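PDB 1B2P: protein (lectin) from Hyacinthoides hispanica, which binds mannose as a lectin from bluebell bulbs, a member of the monocot bulb-type lectin family. Local coordinates for residues V74-T77 with N78-T82; V66-P69 with D70-V74. All coordinates share one frame; numbering follows the deposited sequence.

Contact 1: residues V74-T77 with N78-T82; sequences VVIT and NENVT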
loop_
_atom_site.group_PDB
_atom_site.type_symbol
_atom_site.label_atom_id
_atom_site.label_comp_id
_atom_site.label_asym_id
_atom_site.label_seq_id
_atom_site.Cartn_x
_atom_site.Cartn_y
_atom_site.Cartn_z
ATOM N N VAL A 74 -4.313 -22.383 -13.978
ATOM C CA VAL A 74 -4.588 -23.842 -13.622
ATOM C C VAL A 74 -4.441 -23.858 -12.149
ATOM O O VAL A 74 -3.880 -23.122 -11.373
ATOM C CB VAL A 74 -3.539 -24.801 -14.172
ATOM C CG1 VAL A 74 -3.657 -24.815 -15.684
ATOM C CG2 VAL A 74 -2.135 -24.348 -13.781
ATOM N N VAL A 75 -5.138 -24.891 -11.491
ATOM C CA VAL A 75 -4.957 -25.238 -10.111
ATOM C C VAL A 75 -4.361 -26.735 -10.078
ATOM O O VAL A 75 -4.918 -27.508 -10.815
ATOM C CB VAL A 75 -6.349 -25.286 -9.411
ATOM C CG1 VAL A 75 -6.222 -25.760 -7.987
ATOM C CG2 VAL A 75 -7.028 -23.892 -9.451
ATOM N N ILE A 76 -3.260 -26.746 -9.398
ATOM C CA ILE A 76 -2.465 -28.006 -9.492
ATOM C C ILE A 76 -2.226 -28.481 -8.081
ATOM O O ILE A 76 -1.973 -27.747 -7.145
ATOM C CB ILE A 76 -1.075 -27.709 -10.107
ATOM C CG1 ILE A 76 -1.193 -27.140 -11.496
ATOM C CG2 ILE A 76 -0.284 -29.052 -10.093
ATOM C CD1 ILE A 76 0.180 -26.681 -12.062
ATOM N N THR A 77 -2.355 -29.833 -7.816
ATOM C CA THR A 77 -2.136 -30.264 -6.435
ATOM C C THR A 77 -0.675 -30.530 -6.072
ATOM O O THR A 77 0.126 -30.487 -6.980
ATOM C CB THR A 77 -2.891 -31.631 -6.225
ATOM O OG1 THR A 77 -2.179 -32.627 -6.986
ATOM C CG2 THR A 77 -4.309 -31.540 -6.762
ATOM N N ASN A 78 -0.424 -30.915 -4.842
ATOM C CA ASN A 78 0.987 -31.199 -4.465
ATOM C C ASN A 78 1.437 -32.527 -5.019
ATOM O O ASN A 78 2.640 -32.816 -4.850
ATOM C CB ASN A 78 1.233 -31.186 -2.964
ATOM C CG ASN A 78 0.384 -32.168 -2.134
ATOM O OD1 ASN A 78 0.308 -32.001 -0.901
ATOM N ND2 ASN A 78 -0.251 -33.099 -2.763
ATOM N N GLU A 79 0.663 -33.276 -5.763
ATOM C CA GLU A 79 1.105 -34.399 -6.567
ATOM C C GLU A 79 1.128 -34.106 -8.038
ATOM O O GLU A 79 1.181 -34.948 -8.938
ATOM C CB GLU A 79 0.188 -35.638 -6.310
ATOM C CG GLU A 79 0.065 -36.043 -4.858
ATOM C CD GLU A 79 1.332 -36.754 -4.383
ATOM O OE1 GLU A 79 1.975 -37.440 -5.218
ATOM O OE2 GLU A 79 1.719 -36.589 -3.210
ATOM N N ASN A 80 1.043 -32.772 -8.331
ATOM C CA ASN A 80 1.103 -32.291 -9.703
ATOM C C ASN A 80 0.005 -32.872 -10.552
ATOM O O ASN A 80 0.164 -33.098 -11.753
ATOM C CB ASN A 80 2.481 -32.601 -10.301
ATOM C CG ASN A 80 3.560 -31.740 -9.698
ATOM O OD1 ASN A 80 4.643 -31.817 -10.340
ATOM N ND2 ASN A 80 3.456 -30.924 -8.664
ATOM N N VAL A 81 -1.203 -33.052 -10.008
ATOM C CA VAL A 81 -2.379 -33.321 -10.779
ATOM C C VAL A 81 -3.128 -31.976 -11.063
ATOM O O VAL A 81 -3.368 -31.281 -10.069
ATOM C CB VAL A 81 -3.372 -34.215 -9.970
ATOM C CG1 VAL A 81 -4.651 -34.411 -10.759
ATOM C CG2 VAL A 81 -2.659 -35.533 -9.635
ATOM N N THR A 82 -3.429 -31.704 -12.291
ATOM C CA THR A 82 -4.178 -30.451 -12.567
ATOM C C THR A 82 -5.652 -30.777 -12.318
ATOM O O THR A 82 -6.271 -31.647 -12.935
ATOM C CB THR A 82 -3.973 -30.031 -14.025
ATOM O OG1 THR A 82 -2.554 -29.742 -14.143
ATOM C CG2 THR A 82 -4.807 -28.816 -14.414
#

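Contact 2: residues V66-P69 with D70-V74; sequences VLQP and DGVLV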
loop_
_atom_site.group_PDB
_atom_site.type_symbol
_atom_site.label_atom_id
_atom_site.label_comp_id
_atom_site.label_asym_id
_atom_site.label_seq_id
_atom_site.Cartn_x
_atom_site.Cartn_y
_atom_site.Cartn_z
ATOM N N VAL A 66 -1.492 -21.343 -10.870
ATOM C CA VAL A 66 -0.373 -20.728 -11.683
ATOM C C VAL A 66 -1.012 -20.283 -12.954
ATOM O O VAL A 66 -1.962 -20.845 -13.498
ATOM C CB VAL A 66 0.704 -21.771 -11.910
ATOM C CG1 VAL A 66 1.173 -22.225 -10.532
ATOM C CG2 VAL A 66 0.156 -22.943 -12.654
ATOM N N LEU A 67 -0.390 -19.238 -13.592
ATOM C CA LEU A 67 -0.834 -18.784 -14.897
ATOM C C LEU A 67 0.186 -19.214 -15.920
ATOM O O LEU A 67 1.354 -18.879 -15.768
ATOM C CB LEU A 67 -0.983 -17.231 -14.803
ATOM C CG LEU A 67 -1.503 -16.709 -16.132
ATOM C CD1 LEU A 67 -2.928 -17.121 -16.552
ATOM C CD2 LEU A 67 -1.509 -15.160 -16.002
ATOM N N GLN A 68 -0.221 -20.151 -16.775
ATOM C CA GLN A 68 0.780 -20.753 -17.686
ATOM C C GLN A 68 1.150 -19.795 -18.788
ATOM O O GLN A 68 0.474 -18.761 -19.060
ATOM C CB GLN A 68 0.179 -21.950 -18.401
ATOM C CG GLN A 68 -0.201 -22.943 -17.276
ATOM C CD GLN A 68 -0.572 -24.319 -17.721
ATOM O OE1 GLN A 68 -1.281 -24.395 -18.724
ATOM N NE2 GLN A 68 -0.095 -25.280 -16.897
ATOM N N PRO A 69 2.179 -20.140 -19.615
ATOM C CA PRO A 69 2.647 -19.129 -20.565
ATOM C C PRO A 69 1.723 -19.047 -21.771
ATOM O O PRO A 69 2.079 -18.191 -22.630
ATOM C CB PRO A 69 4.001 -19.722 -21.086
ATOM C CG PRO A 69 4.346 -20.718 -20.035
ATOM C CD PRO A 69 3.203 -21.137 -19.199
ATOM N N ASP A 70 0.643 -19.782 -21.842
ATOM C CA ASP A 70 -0.315 -19.584 -22.946
ATOM C C ASP A 70 -1.557 -18.902 -22.333
ATOM O O ASP A 70 -2.604 -19.057 -23.051
ATOM C CB ASP A 70 -0.686 -20.931 -23.534
ATOM C CG ASP A 70 -1.215 -21.988 -22.616
ATOM O OD1 ASP A 70 -1.241 -21.836 -21.411
ATOM O OD2 ASP A 70 -1.595 -23.119 -23.043
ATOM N N GLY A 71 -1.514 -18.420 -21.116
ATOM C CA GLY A 71 -2.648 -17.591 -20.620
ATOM C C GLY A 71 -3.670 -18.501 -19.900
ATOM O O GLY A 71 -4.734 -17.978 -19.556
ATOM N N VAL A 72 -3.430 -19.784 -19.776
ATOM C CA VAL A 72 -4.418 -20.660 -19.043
ATOM C C VAL A 72 -4.147 -20.654 -17.616
ATOM O O VAL A 72 -2.968 -20.896 -17.140
ATOM C CB VAL A 72 -4.313 -22.101 -19.573
ATOM C CG1 VAL A 72 -5.147 -23.082 -18.739
ATOM C CG2 VAL A 72 -4.625 -22.086 -21.057
ATOM N N LEU A 73 -5.088 -20.367 -16.741
ATOM C CA LEU A 73 -4.911 -20.440 -15.314
ATOM C C LEU A 73 -5.225 -21.857 -14.834
ATOM O O LEU A 73 -6.173 -22.433 -15.345
ATOM C CB LEU A 73 -5.976 -19.517 -14.665
ATOM C CG LEU A 73 -6.067 -19.512 -13.147
ATOM C CD1 LEU A 73 -4.789 -18.953 -12.538
ATOM C CD2 LEU A 73 -7.287 -18.651 -12.726
ATOM N N VAL A 74 -4.313 -22.383 -13.978
ATOM C CA VAL A 74 -4.588 -23.842 -13.622
ATOM C C VAL A 74 -4.441 -23.858 -12.149
ATOM O O VAL A 74 -3.880 -23.122 -11.373
ATOM C CB VAL A 74 -3.539 -24.801 -14.172
ATOM C CG1 VAL A 74 -3.657 -24.815 -15.684
ATOM C CG2 VAL A 74 -2.135 -24.348 -13.781
HETATM O O HOH W 1 -2.225 -24.951 -21.321
#

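Contact 1: residues V74-T77 with N78-T82
Thr77 and Val81 meet across a 3:5 beta hairpin, a type I turn with a G1 bulge, that links strand 73-76 to strand 82-85 in this bulb-type lectin. Thr77 N donates to Val81 O over 2.9 Å, and the turn from Thr77 to Asn80 is closed by Asn80 N, which reaches Thr77 O at 2.8 Å from above the carbonyl plane; Asn80 takes the left-handed backbone of the bulge. The hydroxyl of Thr77 holds the loop from inside. It stands between its own backbone N and carbonyl carbon (chi1 70°), a rotation that turns Thr77 OG1 into the turn, where it accepts the N-H groups of Glu79 and Val81, each N at 3.2 Å. This is the geometry of an ST turn on Glu79 N, with a second amide gripped by the same oxygen. Thr77 CG2 lies 3.4 Å from Val81 O. On the face carrying Ile76 and Thr82, a non-hydrogen-bonded pair, the two side chains cross with Ile76 CG1 4.0 Å from Thr82 OG1. Arg64 touches Ile76 from the neighbouring strand 64-67. The other branch of Ile76 leans toward the loop, setting Ile76 CG2 3.5 Å from Asn80 CA.

Contact 2: residues V66-P69 with D70-V74
This is a local contact within a 3:5 beta hairpin, in which strands 64-67 and 73-76, the central pair of a four-stranded antiparallel sheet in the beta-prism II fold of monocot mannose-binding lectins, are joined through a type I turn with a G1 bulge, from Gln68 to Gly71. Val66 and Val74 form a hydrogen-bonded pair, each amide donating to the other's carbonyl, and beyond the strands Gln68 N donates to Val72 O at 2.9 Å with an N-H...O angle of 171°. Gly71, whose N closes the turn on Gln68 O, has the positive phi of the bulge.

Leu67 and Leu73 share one face of the sheet, where both also touch Leu97 and Ile107 of the adjoining sheet. Leu67 CD1 reaches the turn, 3.6 Å from Gly71 O, and Leu73 CD1 reaches the neighbouring strand, 3.5 Å from Val66 O.

Gln68 works on the face of Val66 and Val74. With CG beside the backbone N (chi1 -61°) and the chain extended beyond it, the amide crosses Val74 at about a right angle, Gln68 CD lying 3.7 Å from Val74 CG1. Asp70 runs alongside, pointing the same way, its carboxylate turned 43° from the amide plane. Asp70 OD1 packs on Gln68 CB at 3.3 Å and accepts a weak bond from Val72 N. One water donates to both Gln68 OE1 and Asp70 OD2, the latter at 2.6 Å. It thus bridges two acceptors, Gln68 OE1 and Asp70 OD2, that could not bond each other directly if the carboxylate is ionised, as is likely.

How the contacts relate
Contact 2 comes first along the chain and contact 1 follows at once, with Val74 belonging to both; their centres are about 13 Å apart. Together they form two successive hairpins, 64-67 to 73-76 and 73-76 to 82-85, so that strand 73-76 is the middle strand of a meander within one four-stranded antiparallel sheet. Their turns lie at opposite ends of that strand and share the type I plus G1 bulge form. Contact 2 is largely buried, about 8 Å from the centre of the chain, against about 14 Å for the partly exposed contact 1. Strand 73-76 unites the two by backbone bonding to both neighbours, Ile76 with Arg64 and Val75 with Val83, within the bulb-lectin domain.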